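Local atomic coordinates of putative PLP-dependent aminotransferase (Bacillus cereus ATCC 10987, PDB entry 3JU7), a protein that probably acts as a pyridoxal phosphate-dependent transaminase of the DegT/DnrJ/EryC1/StrS family. Residues A60-G65 / M182-F187; V134-F139 / V159-P164; G54-V59 / L200-N205; L66-Q71 / Q210-M215; T32-I37 / N232-E237. All blocks are in the same frame, centred on the assembly; numbering follows the deposited sequence.

Interaction 1: residues A60-G65 / M182-F187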
# COMPACT_ATOMS: atom_id res chain seq x y z
N ALA A 60 -1.69 -4.67 2.63
CA ALA A 60 -0.74 -4.78 1.54
C ALA A 60 0.70 -4.73 2.04
O ALA A 60 1.59 -5.28 1.41
CB ALA A 60 -0.99 -3.73 0.49
N ASN A 61 0.90 -4.05 3.16
CA ASN A 61 2.15 -4.05 3.91
C ASN A 61 1.88 -3.52 5.34
O ASN A 61 0.84 -2.88 5.60
CB ASN A 61 3.26 -3.28 3.14
CG ASN A 61 3.01 -1.80 3.05
OD1 ASN A 61 2.84 -1.12 4.08
ND2 ASN A 61 3.05 -1.26 1.81
N ALA A 62 2.79 -3.81 6.26
CA ALA A 62 2.63 -3.44 7.70
C ALA A 62 2.63 -1.95 7.90
O ALA A 62 2.01 -1.46 8.83
CB ALA A 62 3.73 -4.06 8.57
N THR A 63 3.33 -1.21 7.04
CA THR A 63 3.35 0.24 7.20
C THR A 63 1.95 0.80 7.03
O THR A 63 1.47 1.57 7.87
CB THR A 63 4.34 0.92 6.27
OG1 THR A 63 5.61 0.30 6.49
CG2 THR A 63 4.39 2.43 6.59
N LEU A 64 1.27 0.32 6.00
CA LEU A 64 -0.14 0.71 5.75
C LEU A 64 -1.08 0.18 6.83
O LEU A 64 -2.06 0.82 7.19
CB LEU A 64 -0.60 0.19 4.41
CG LEU A 64 0.19 0.72 3.21
CD1 LEU A 64 -0.16 -0.18 2.01
CD2 LEU A 64 -0.08 2.22 2.96
N GLY A 65 -0.78 -0.97 7.37
CA GLY A 65 -1.57 -1.48 8.49
C GLY A 65 -1.40 -0.56 9.70
O GLY A 65 -2.37 -0.26 10.41
N MSE A 182 -4.77 -3.21 18.83
CA MSE A 182 -4.42 -3.81 17.56
C MSE A 182 -2.95 -4.17 17.54
O MSE A 182 -2.14 -3.49 18.17
CB MSE A 182 -4.77 -2.87 16.42
CG MSE A 182 -6.20 -3.01 16.07
SE MSE A 182 -6.98 -1.83 14.79
CE MSE A 182 -8.39 -3.11 14.40
N ILE A 183 -2.65 -5.27 16.85
CA ILE A 183 -1.27 -5.72 16.62
C ILE A 183 -1.03 -5.76 15.10
O ILE A 183 -1.81 -6.34 14.35
CB ILE A 183 -1.00 -7.09 17.28
CG1 ILE A 183 -1.57 -7.04 18.73
CG2 ILE A 183 0.45 -7.41 17.20
CD1 ILE A 183 -0.82 -7.70 19.79
N ILE A 184 0.05 -5.11 14.68
CA ILE A 184 0.48 -5.10 13.30
C ILE A 184 1.71 -6.02 13.11
O ILE A 184 2.65 -5.99 13.87
CB ILE A 184 0.88 -3.68 12.83
CG1 ILE A 184 -0.19 -2.62 13.20
CG2 ILE A 184 1.16 -3.70 11.35
CD1 ILE A 184 -1.67 -3.09 13.13
N TYR A 185 1.64 -6.86 12.09
CA TYR A 185 2.71 -7.75 11.75
C TYR A 185 3.00 -7.58 10.27
O TYR A 185 2.09 -7.25 9.47
CB TYR A 185 2.33 -9.23 11.95
CG TYR A 185 1.77 -9.65 13.26
CD1 TYR A 185 2.58 -10.13 14.29
CD2 TYR A 185 0.38 -9.71 13.45
CE1 TYR A 185 2.01 -10.57 15.56
CE2 TYR A 185 -0.18 -10.13 14.66
CZ TYR A 185 0.62 -10.56 15.72
OH TYR A 185 -0.02 -11.01 16.91
N SER A 186 4.23 -7.89 9.91
CA SER A 186 4.69 -7.78 8.53
C SER A 186 4.95 -9.15 7.90
O SER A 186 5.41 -10.06 8.57
CB SER A 186 5.95 -6.92 8.46
OG SER A 186 6.43 -6.84 7.14
N PHE A 187 4.66 -9.26 6.60
CA PHE A 187 5.03 -10.41 5.80
C PHE A 187 6.07 -10.00 4.71
O PHE A 187 6.20 -10.65 3.67
CB PHE A 187 3.81 -11.02 5.13
CG PHE A 187 2.69 -11.47 6.06
CD1 PHE A 187 2.94 -12.09 7.28
CD2 PHE A 187 1.37 -11.36 5.64
CE1 PHE A 187 1.88 -12.53 8.09
CE2 PHE A 187 0.30 -11.82 6.44
CZ PHE A 187 0.57 -12.42 7.66
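Ala-62, in the first turn of helix 62-73, packs against Ile-184 and Ser-186 of strand 182-186. Its CB meets Ser-186 CB at 3.6 Å and Ile-184 CG2 at 3.8 Å. The two branches of Ile-184 split the work: CG2, anti to the backbone N, touches both CB and O of Ala-62, whereas CG1 stands beside that N (chi1 -48°), and CD1, turned by chi2, lies 4.0 Å from Gly-65 O. Because Gly-65 has no side chain, Ile-184 packs directly on helix backbone. Ser-186 meets Ala-62 mainly through CB; its OG, anti to the backbone N, bonds instead to the cofactor phosphate and to His-188 N. Asn-61 is the N-cap of the helix, and its OD1 accepts from Leu-64 N at 2.9 Å in a nearly straight bond (164°). The start of the helix is thereby fixed where Ala-62 N donates to one phosphate oxygen of the pyridoxal phosphate-lysine at position 191 and Thr-63 OG1 is hydrogen-bonded to another. Such a phosphate cup, built from a helix N-terminus and the end of a neighbouring strand, is characteristic of fold type I pyridoxal phosphate enzymes.

Interaction 2: residues V134-F139 / V159-P164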
# COMPACT_ATOMS: atom_id res chain seq x y z
N VAL A 134 2.06 3.60 20.80
CA VAL A 134 2.46 2.64 19.78
C VAL A 134 3.78 2.00 20.22
O VAL A 134 4.87 2.46 19.84
CB VAL A 134 2.59 3.33 18.40
CG1 VAL A 134 2.88 2.32 17.26
CG2 VAL A 134 1.33 4.14 18.11
N PRO A 135 3.70 0.95 21.04
CA PRO A 135 4.93 0.26 21.41
C PRO A 135 5.41 -0.64 20.27
O PRO A 135 4.61 -1.04 19.39
CB PRO A 135 4.51 -0.58 22.63
CG PRO A 135 3.07 -0.81 22.44
CD PRO A 135 2.51 0.34 21.67
N TYR A 136 6.71 -0.92 20.29
CA TYR A 136 7.32 -1.88 19.36
C TYR A 136 7.83 -3.13 20.10
O TYR A 136 8.57 -3.01 21.05
CB TYR A 136 8.43 -1.18 18.62
CG TYR A 136 9.40 -2.05 17.87
CD1 TYR A 136 8.97 -3.08 17.07
CD2 TYR A 136 10.76 -1.78 17.93
CE1 TYR A 136 9.88 -3.86 16.37
CE2 TYR A 136 11.67 -2.57 17.23
CZ TYR A 136 11.24 -3.60 16.46
OH TYR A 136 12.17 -4.40 15.79
N ALA A 137 7.43 -4.31 19.66
CA ALA A 137 7.87 -5.55 20.30
C ALA A 137 9.26 -5.88 19.73
O ALA A 137 9.44 -6.78 18.89
CB ALA A 137 6.87 -6.66 20.05
N THR A 138 10.23 -5.12 20.22
CA THR A 138 11.58 -5.07 19.67
C THR A 138 12.15 -6.43 19.30
O THR A 138 12.18 -7.35 20.13
CB THR A 138 12.54 -4.38 20.69
OG1 THR A 138 11.96 -3.14 21.07
CG2 THR A 138 13.94 -4.18 20.13
N PHE A 139 12.58 -6.50 18.04
CA PHE A 139 13.27 -7.66 17.45
C PHE A 139 12.47 -8.97 17.52
O PHE A 139 13.04 -10.05 17.68
CB PHE A 139 14.67 -7.80 18.04
CG PHE A 139 15.55 -6.53 17.95
CD1 PHE A 139 15.57 -5.74 16.82
CD2 PHE A 139 16.41 -6.20 18.98
CE1 PHE A 139 16.39 -4.63 16.73
CE2 PHE A 139 17.23 -5.11 18.89
CZ PHE A 139 17.22 -4.32 17.77
N VAL A 159 -1.69 0.54 19.68
CA VAL A 159 -1.48 -0.22 18.48
C VAL A 159 -0.04 -0.65 18.59
O VAL A 159 0.91 0.20 18.62
CB VAL A 159 -1.70 0.61 17.19
CG1 VAL A 159 -1.12 -0.16 16.01
CG2 VAL A 159 -3.20 0.95 16.97
N VAL A 160 0.14 -1.96 18.62
CA VAL A 160 1.47 -2.57 18.83
C VAL A 160 2.11 -2.90 17.50
O VAL A 160 1.53 -3.66 16.69
CB VAL A 160 1.35 -3.86 19.65
CG1 VAL A 160 2.71 -4.58 19.73
CG2 VAL A 160 0.76 -3.55 21.05
N ASP A 161 3.26 -2.28 17.23
CA ASP A 161 4.12 -2.65 16.10
C ASP A 161 4.92 -3.92 16.46
O ASP A 161 5.90 -3.88 17.18
CB ASP A 161 5.07 -1.51 15.73
CG ASP A 161 5.90 -1.79 14.48
OD1 ASP A 161 6.08 -2.97 14.11
OD2 ASP A 161 6.43 -0.82 13.88
N ALA A 162 4.47 -5.04 15.93
CA ALA A 162 5.11 -6.32 16.08
C ALA A 162 5.51 -6.79 14.68
O ALA A 162 5.38 -7.97 14.36
CB ALA A 162 4.13 -7.32 16.75
N ALA A 163 5.95 -5.85 13.84
CA ALA A 163 6.26 -6.11 12.43
C ALA A 163 7.05 -7.39 12.20
O ALA A 163 6.69 -8.17 11.34
CB ALA A 163 6.98 -4.91 11.77
N PRO A 164 8.11 -7.63 12.99
CA PRO A 164 8.88 -8.84 12.73
C PRO A 164 8.53 -10.10 13.54
O PRO A 164 9.28 -11.07 13.52
CB PRO A 164 10.32 -8.40 13.03
CG PRO A 164 10.21 -7.26 13.94
CD PRO A 164 8.84 -6.68 13.86
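Tyr-136 and Asp-161 form a single backbone bridge, gripped by two hydrogen bonds: Asp-161 N to Pro-135 O at 2.8 Å and Ala-137 N to Asp-161 O at 2.9 Å. Around this bridge the two chains, which run in similar directions 31° apart, fit bump to hollow. The ring of Pro-135 juts across Val-160 at about a right angle, its CG meeting Val-160 CG2 at 3.8 Å. Beside it, Val-134 sets CG1 against the carbonyl oxygen of Val-159, at 3.2 Å from Val-159 O. The Tyr-136 side chain, its CG anti to the backbone N (chi1 166°), presents an edge: CD1 lies near Asp-161 O and CE1 lies 3.9 Å from Pro-164 CD. Pro-164 abuts that edge, its ring crossing the tyrosine at about a right angle, while Thr-138 CA covers part of one ring face. Farther on, the small methyl groups of Ala-137 and Ala-162 abut loosely. Asp-161 OD1 closes an Asx turn by accepting from Ala-163 N at 2.9 Å, and OD2 bonds to Thr-91 OG1 and to the pyridine N1 of the cofactor-bearing residue 191. Strand 159-161 lies here between the segment that prolongs strand 130-133 and strand 182-186, with Leu-66 and Ala-69 of helix 62-73 packed on Val-159.

Interaction 3: residues G54-V59 / L200-N205; sequences GAVTTV and LIYSKN
Val-56 and Tyr-202 face each other as a non-hydrogen-bonded pair, CA to CA 4.5 Å, between antiparallel strands 55-59 and 199-203. The Tyr-202 side chain starts at CB, near Val-56 CG1, with CG anti to the backbone N (chi1 170°). CG comes near Ala-55 O, and the next atom, CD1, meets Val-56 CG1 at 3.7 Å in the plane of the ring, at its edge. CE1 comes 4.0 Å from Ala-55 N. At the tip, OH passes Gly-54 CA at 3.9 Å and is held by Arg-53 O and Asp-178 N, while Phe-50 stacks on the ring. Gly-54, at a positive phi of 93°, lacks a side chain, and its CA approaches Ser-203 O closely. The flanking pairs Ala-55/Ser-203 and Thr-57/Ile-201 are each joined by two backbone bonds, such as Ile-201 N to Thr-57 O at 2.9 Å. In the fold type I sheet, strand 199-203 is the antiparallel member, and 55-59 is the outermost strand beside it in this chain. Leu-200, on the same face as Val-56, spreads CD1 over the Thr-57 carbonyl and sets CD2 3.9 Å from Val-56 CG1. On the other face Thr-57 and Ile-201 lie side by side, pointing the same way, and Thr-57 OG1 meets Lys-213 NZ of helix 206-215. Ser-203 OG, also bonded to Gly-181 O, accepts from Asn-205 N at 2.9 Å, an ST turn, and Asn-205 OD1 in turn caps helix 206-215 through Asp-208 N.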
# COMPACT_ATOMS: atom_id res chain seq x y z
N GLY A 54 -10.85 -13.56 18.45
CA GLY A 54 -10.49 -12.32 17.79
C GLY A 54 -10.67 -12.45 16.28
O GLY A 54 -11.39 -13.34 15.79
N ALA A 55 -10.00 -11.57 15.56
CA ALA A 55 -10.13 -11.48 14.12
C ALA A 55 -8.87 -10.88 13.54
O ALA A 55 -8.16 -10.09 14.19
CB ALA A 55 -11.34 -10.62 13.74
N VAL A 56 -8.62 -11.22 12.28
CA VAL A 56 -7.49 -10.66 11.57
C VAL A 56 -7.91 -10.08 10.22
O VAL A 56 -8.95 -10.48 9.61
CB VAL A 56 -6.38 -11.73 11.31
CG1 VAL A 56 -5.80 -12.32 12.64
CG2 VAL A 56 -6.93 -12.80 10.40
N THR A 57 -7.10 -9.14 9.73
CA THR A 57 -7.21 -8.78 8.33
C THR A 57 -5.83 -8.68 7.69
O THR A 57 -4.88 -8.18 8.32
CB THR A 57 -7.99 -7.48 8.11
OG1 THR A 57 -8.24 -7.37 6.71
CG2 THR A 57 -7.18 -6.20 8.65
N THR A 58 -5.70 -9.16 6.46
CA THR A 58 -4.46 -8.94 5.71
C THR A 58 -4.41 -7.47 5.29
O THR A 58 -5.45 -6.81 5.26
CB THR A 58 -4.35 -9.83 4.49
OG1 THR A 58 -5.45 -9.58 3.61
CG2 THR A 58 -4.35 -11.34 4.90
N VAL A 59 -3.21 -6.94 5.05
CA VAL A 59 -3.02 -5.61 4.47
C VAL A 59 -1.87 -5.69 3.47
O VAL A 59 -1.14 -6.68 3.47
CB VAL A 59 -2.74 -4.53 5.53
CG1 VAL A 59 -3.99 -4.33 6.39
CG2 VAL A 59 -1.52 -4.91 6.37
N LEU A 200 -0.43 -8.06 8.34
CA LEU A 200 -1.62 -8.53 9.03
C LEU A 200 -1.91 -7.65 10.26
O LEU A 200 -0.97 -7.12 10.91
CB LEU A 200 -1.42 -9.95 9.49
CG LEU A 200 -2.67 -10.75 9.97
CD1 LEU A 200 -3.44 -11.35 8.82
CD2 LEU A 200 -2.30 -11.82 10.95
N ILE A 201 -3.20 -7.51 10.56
CA ILE A 201 -3.63 -6.86 11.80
C ILE A 201 -4.48 -7.83 12.58
O ILE A 201 -5.36 -8.44 12.03
CB ILE A 201 -4.43 -5.54 11.59
CG1 ILE A 201 -3.69 -4.63 10.61
CG2 ILE A 201 -4.64 -4.86 12.94
CD1 ILE A 201 -4.33 -3.25 10.40
N TYR A 202 -4.18 -7.98 13.87
CA TYR A 202 -4.99 -8.81 14.76
C TYR A 202 -5.60 -7.93 15.84
O TYR A 202 -4.96 -6.99 16.30
CB TYR A 202 -4.12 -9.86 15.48
CG TYR A 202 -4.88 -10.56 16.57
CD1 TYR A 202 -5.73 -11.63 16.29
CD2 TYR A 202 -4.82 -10.11 17.90
CE1 TYR A 202 -6.46 -12.26 17.29
CE2 TYR A 202 -5.56 -10.74 18.90
CZ TYR A 202 -6.35 -11.82 18.60
OH TYR A 202 -7.08 -12.44 19.60
N SER A 203 -6.83 -8.23 16.23
CA SER A 203 -7.41 -7.66 17.45
C SER A 203 -8.39 -8.65 18.01
O SER A 203 -9.00 -9.47 17.30
CB SER A 203 -8.07 -6.29 17.24
OG SER A 203 -8.56 -5.73 18.45
N LYS A 204 -8.50 -8.63 19.33
CA LYS A 204 -9.58 -9.35 19.95
C LYS A 204 -10.91 -8.67 19.54
O LYS A 204 -11.96 -9.32 19.52
CB LYS A 204 -9.38 -9.35 21.45
CG LYS A 204 -10.49 -10.02 22.24
CD LYS A 204 -10.56 -11.49 21.98
CE LYS A 204 -11.46 -12.16 23.04
NZ LYS A 204 -11.07 -13.56 23.24
N ASN A 205 -10.84 -7.38 19.19
CA ASN A 205 -12.03 -6.62 18.83
C ASN A 205 -12.41 -6.82 17.37
O ASN A 205 -11.86 -6.20 16.46
CB ASN A 205 -11.81 -5.15 19.13
CG ASN A 205 -13.08 -4.34 19.01
OD1 ASN A 205 -13.84 -4.45 18.02
ND2 ASN A 205 -13.31 -3.50 20.00

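Interaction 4: residues L66-Q71 / Q210-M215; sequences LMAAIQ and QRIKRM
Ile-212 of helix 206-215 packs its tip on Ala-68 and Ala-69 of helix 62-73, and selenomethionine Met-215 its tip on Ala-68 and Gln-71, in a small apolar helix-helix contact on one side of the central sheet. No hydrogen bond joins the two segments. The axes of the two short segments approach to 10.1 Å, their N-to-C directions 120° apart, a spacing bridged by the longer side chains of the second helix meeting the alanines of the first. Ile-212 reaches over with its last atom: CG1 stands beside the backbone N, and CD1, set by chi2, meets Ala-68 CB at 3.6 Å. The same methyl also lies 3.6 Å from Ala-69 N, resting on helix backbone. In the type I fold both helices pack on one face of the mixed sheet: Ala-69 lies on Ile-184 and Met-182 of strand 182-186, and Ile-212 reaches Met-182 as well as Thr-57 and Ile-201 of strands 55-59 and 199-203. Met-215 runs extended to SE and then bends at chi3 (55°), which brings CE close to Ala-68 O, at 3.2 Å. Gln-71 crosses this side chain at about a right angle, with its CG 3.8 Å from Met-215 CE. The Gln-71 chain, CG anti to the backbone N, turns at chi2 and leads its amide elsewhere, where OE1 makes a weak bond to Lys-74 NZ. Trp-97 of the second subunit packs on Gln-71 and Met-67.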
# COMPACT_ATOMS: atom_id res chain seq x y z
N LEU A 66 -0.17 -0.12 9.95
CA LEU A 66 0.07 0.79 11.06
C LEU A 66 -0.80 2.02 10.85
O LEU A 66 -1.52 2.44 11.80
CB LEU A 66 1.57 1.15 11.22
CG LEU A 66 2.37 0.14 12.05
CD1 LEU A 66 3.88 0.30 11.83
CD2 LEU A 66 2.04 0.30 13.53
N MSE A 67 -0.73 2.56 9.64
CA MSE A 67 -1.47 3.79 9.28
C MSE A 67 -2.97 3.64 9.49
O MSE A 67 -3.61 4.50 10.11
CB MSE A 67 -1.14 4.22 7.84
CG MSE A 67 0.30 4.80 7.71
SE MSE A 67 0.87 4.84 5.86
CE MSE A 67 -0.30 6.12 5.30
N ALA A 68 -3.52 2.53 9.01
CA ALA A 68 -4.94 2.25 9.13
C ALA A 68 -5.33 2.21 10.61
O ALA A 68 -6.29 2.90 11.06
CB ALA A 68 -5.27 0.93 8.50
N ALA A 69 -4.58 1.40 11.36
CA ALA A 69 -4.84 1.15 12.79
C ALA A 69 -4.77 2.44 13.63
O ALA A 69 -5.67 2.72 14.40
CB ALA A 69 -3.91 0.06 13.34
N ILE A 70 -3.73 3.22 13.46
CA ILE A 70 -3.60 4.50 14.19
C ILE A 70 -4.72 5.47 13.83
O ILE A 70 -5.33 6.06 14.72
CB ILE A 70 -2.22 5.15 13.89
CG1 ILE A 70 -1.11 4.35 14.59
CG2 ILE A 70 -2.17 6.65 14.29
CD1 ILE A 70 0.23 4.46 13.93
N GLN A 71 -4.99 5.62 12.53
CA GLN A 71 -6.09 6.47 12.04
C GLN A 71 -7.43 6.03 12.67
O GLN A 71 -8.14 6.87 13.17
CB GLN A 71 -6.19 6.42 10.50
CG GLN A 71 -7.33 7.26 9.94
CD GLN A 71 -7.21 8.74 10.29
OE1 GLN A 71 -6.11 9.28 10.36
NE2 GLN A 71 -8.34 9.39 10.53
N GLN A 210 -13.36 -5.50 11.34
CA GLN A 210 -14.33 -5.26 10.24
C GLN A 210 -14.20 -3.84 9.67
O GLN A 210 -14.20 -3.61 8.45
CB GLN A 210 -15.76 -5.47 10.71
CG GLN A 210 -16.05 -6.94 11.07
CD GLN A 210 -17.37 -7.19 11.83
OE1 GLN A 210 -18.13 -6.26 12.15
NE2 GLN A 210 -17.63 -8.46 12.13
N ARG A 211 -14.05 -2.89 10.57
CA ARG A 211 -13.92 -1.51 10.16
C ARG A 211 -12.61 -1.29 9.41
O ARG A 211 -12.60 -0.63 8.38
CB ARG A 211 -14.03 -0.59 11.38
CG ARG A 211 -14.22 0.81 11.02
CD ARG A 211 -14.92 1.57 12.11
NE ARG A 211 -16.32 1.22 12.13
CZ ARG A 211 -17.13 1.42 13.17
NH1 ARG A 211 -16.67 1.99 14.28
NH2 ARG A 211 -18.40 1.05 13.08
N ILE A 212 -11.51 -1.86 9.90
CA ILE A 212 -10.22 -1.69 9.21
C ILE A 212 -10.38 -2.24 7.79
O ILE A 212 -9.81 -1.69 6.84
CB ILE A 212 -9.05 -2.46 9.90
CG1 ILE A 212 -8.53 -1.70 11.10
CG2 ILE A 212 -7.89 -2.70 8.87
CD1 ILE A 212 -7.45 -0.71 10.84
N LYS A 213 -11.12 -3.34 7.65
CA LYS A 213 -11.34 -3.91 6.34
C LYS A 213 -11.94 -2.88 5.39
O LYS A 213 -11.50 -2.72 4.26
CB LYS A 213 -12.21 -5.19 6.41
CG LYS A 213 -11.35 -6.44 6.58
CD LYS A 213 -12.09 -7.68 7.08
CE LYS A 213 -11.48 -9.03 6.63
NZ LYS A 213 -10.16 -8.96 5.91
N ARG A 214 -12.94 -2.16 5.88
CA ARG A 214 -13.58 -1.16 5.06
C ARG A 214 -12.61 -0.02 4.77
O ARG A 214 -12.58 0.44 3.64
CB ARG A 214 -14.80 -0.60 5.76
CG ARG A 214 -15.99 -1.56 5.85
CD ARG A 214 -17.18 -0.74 6.38
NE ARG A 214 -18.31 -1.58 6.69
CZ ARG A 214 -19.55 -1.14 6.87
NH1 ARG A 214 -19.84 0.15 6.77
NH2 ARG A 214 -20.51 -2.01 7.11
N MSE A 215 -11.86 0.41 5.78
CA MSE A 215 -10.88 1.49 5.58
C MSE A 215 -9.86 1.18 4.46
O MSE A 215 -9.53 2.04 3.67
CB MSE A 215 -10.13 1.79 6.89
CG MSE A 215 -11.01 2.48 7.88
SE MSE A 215 -10.12 2.78 9.57
CE MSE A 215 -8.51 3.79 8.88

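Interaction 5: residues T32-I37 / N232-E237. With ACT (acetate ion), chain F.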
# COMPACT_ATOMS: atom_id res chain seq x y z
N THR A 32 -8.34 -9.98 -6.29
CA THR A 32 -8.07 -9.12 -5.14
C THR A 32 -9.37 -8.73 -4.42
O THR A 32 -10.41 -9.34 -4.65
CB THR A 32 -7.27 -7.84 -5.58
OG1 THR A 32 -6.91 -7.06 -4.42
CG2 THR A 32 -8.10 -7.05 -6.61
N ASN A 33 -9.28 -7.75 -3.52
CA ASN A 33 -10.44 -7.24 -2.77
C ASN A 33 -11.10 -8.31 -1.88
O ASN A 33 -12.28 -8.66 -2.05
CB ASN A 33 -11.45 -6.56 -3.73
CG ASN A 33 -10.90 -5.25 -4.34
OD1 ASN A 33 -9.68 -5.10 -4.57
ND2 ASN A 33 -11.80 -4.30 -4.60
N TYR A 34 -10.31 -8.85 -0.95
CA TYR A 34 -10.80 -9.82 0.02
C TYR A 34 -11.41 -11.06 -0.66
O TYR A 34 -12.48 -11.54 -0.30
CB TYR A 34 -11.78 -9.15 0.96
CG TYR A 34 -11.24 -7.87 1.60
CD1 TYR A 34 -10.12 -7.89 2.41
CD2 TYR A 34 -11.86 -6.65 1.43
CE1 TYR A 34 -9.64 -6.75 3.05
CE2 TYR A 34 -11.36 -5.48 2.05
CZ TYR A 34 -10.25 -5.55 2.86
OH TYR A 34 -9.74 -4.40 3.48
N GLY A 35 -10.68 -11.59 -1.64
CA GLY A 35 -11.07 -12.79 -2.33
C GLY A 35 -11.01 -14.06 -1.49
O GLY A 35 -10.59 -14.06 -0.34
N PRO A 36 -11.45 -15.17 -2.07
CA PRO A 36 -11.58 -16.40 -1.29
C PRO A 36 -10.26 -16.95 -0.74
O PRO A 36 -10.26 -17.60 0.28
CB PRO A 36 -12.18 -17.41 -2.29
CG PRO A 36 -12.39 -16.71 -3.53
CD PRO A 36 -11.90 -15.31 -3.46
N ILE A 37 -9.15 -16.71 -1.44
CA ILE A 37 -7.83 -17.21 -1.01
C ILE A 37 -7.38 -16.35 0.15
O ILE A 37 -6.91 -16.87 1.17
CB ILE A 37 -6.83 -17.23 -2.21
CG1 ILE A 37 -7.26 -18.33 -3.18
CG2 ILE A 37 -5.36 -17.47 -1.77
CD1 ILE A 37 -6.85 -18.03 -4.54
N ASN A 232 -6.40 2.51 -0.03
CA ASN A 232 -6.25 1.13 -0.53
C ASN A 232 -5.06 0.49 0.12
O ASN A 232 -3.92 0.92 -0.14
CB ASN A 232 -5.96 1.12 -2.03
CG ASN A 232 -5.99 -0.29 -2.63
OD1 ASN A 232 -6.16 -1.31 -1.92
ND2 ASN A 232 -5.88 -0.36 -3.99
N CYS A 233 -5.32 -0.52 0.94
CA CYS A 233 -4.24 -1.35 1.47
C CYS A 233 -4.62 -2.82 1.37
O CYS A 233 -4.20 -3.62 2.17
CB CYS A 233 -3.91 -0.98 2.92
SG CYS A 233 -5.24 -1.41 4.13
N LYS A 234 -5.40 -3.14 0.32
CA LYS A 234 -5.80 -4.50 0.02
C LYS A 234 -4.62 -5.34 -0.48
O LYS A 234 -3.85 -4.91 -1.32
CB LYS A 234 -6.95 -4.53 -1.02
CG LYS A 234 -8.19 -3.76 -0.55
CD LYS A 234 -9.27 -3.61 -1.57
CE LYS A 234 -9.09 -2.45 -2.53
NZ LYS A 234 -8.13 -2.68 -3.56
N MSE A 235 -4.57 -6.55 0.05
CA MSE A 235 -3.64 -7.58 -0.38
C MSE A 235 -4.27 -8.41 -1.51
O MSE A 235 -5.41 -8.90 -1.40
CB MSE A 235 -3.30 -8.50 0.81
CG MSE A 235 -2.50 -9.74 0.42
SE MSE A 235 -2.03 -10.96 1.82
CE MSE A 235 -0.73 -9.80 2.62
N SER A 236 -3.52 -8.58 -2.59
CA SER A 236 -3.97 -9.42 -3.69
C SER A 236 -4.19 -10.91 -3.31
O SER A 236 -3.68 -11.41 -2.30
CB SER A 236 -3.04 -9.31 -4.92
OG SER A 236 -1.85 -10.03 -4.78
N GLU A 237 -4.95 -11.59 -4.15
CA GLU A 237 -5.11 -13.07 -4.04
C GLU A 237 -3.76 -13.79 -4.23
O GLU A 237 -3.49 -14.81 -3.63
CB GLU A 237 -6.07 -13.52 -5.11
CG GLU A 237 -7.54 -13.19 -4.82
CD GLU A 237 -8.09 -13.97 -3.61
OE1 GLU A 237 -7.87 -13.57 -2.44
OE2 GLU A 237 -8.74 -14.99 -3.85
C ACT F . -9.88 -0.96 -6.08
O ACT F . -10.68 -1.73 -5.45
OXT ACT F . -8.72 -0.84 -5.63
CH3 ACT F . -10.28 -0.23 -7.33
O HOH W 1 -7.80 -7.91 -0.36
O HOH W 2 -6.77 -4.88 3.57
O HOH W 3 -7.83 -10.83 -2.25
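Lys-234 NZ is gripped by Asn-33 OD1 at 3.0 Å, by Asn-232 OD1 at 2.9 Å and by an acetate oxygen, OXT, at 2.8 Å; Glu-197 of the second subunit adds a salt bridge. The lysine chain bends at chi3 (-83°) and again at chi4, folding back so that NZ stands above the amide plane of both asparagines. Asn-232 OD1 also accepts from Lys-234 N, closing an Asx turn, and its two donors arrive from opposite faces of that plane. Asn-33 ND2 meets the other acetate oxygen, O, at 2.9 Å in a nearly straight bond (169°), while its OD1 also bonds to His-188 of the second subunit. At the other end, the Glu-237 carboxylate sits at the start of helix 36-48. Its OE2 takes Ile-37 N on the syn lone pair at 3.0 Å, and its OE1 accepts from Asn-38 N and from a water held by Gly-35 N and Met-235 O. A second water links Tyr-34 N to Met-235 O. Asn-232 ND2 bonds to the pyridoxal phosphate-lysine of the second subunit. The acetate, probably from the crystallisation liquor, may mark a pocket; it lies beside a cofactor site shared between subunits, as in fold type I aminotransferase dimers.

How the interactions relate
Interactions 1, 2 and 3 all reach one mixed sheet, in which 182-186 lies between 159-161 and 199-203; the centre of interaction 1 is about 10 Å from those of interactions 2, 3 and 4. Met-182 O and Val-160 N, 2.8 Å apart, tie interaction 1 to interaction 2, and Tyr-185 O and Leu-200 N, at 2.9 Å, tie it to interaction 3. Interaction 4 packs helices on this sheet. The same cofactor is held at its phosphate by interaction 1 and at its pyridine nitrogen by interaction 2. Interaction 5, its centre about 14 Å from that of interaction 1, instead faces the cofactor of the second subunit, so each site draws on both chains.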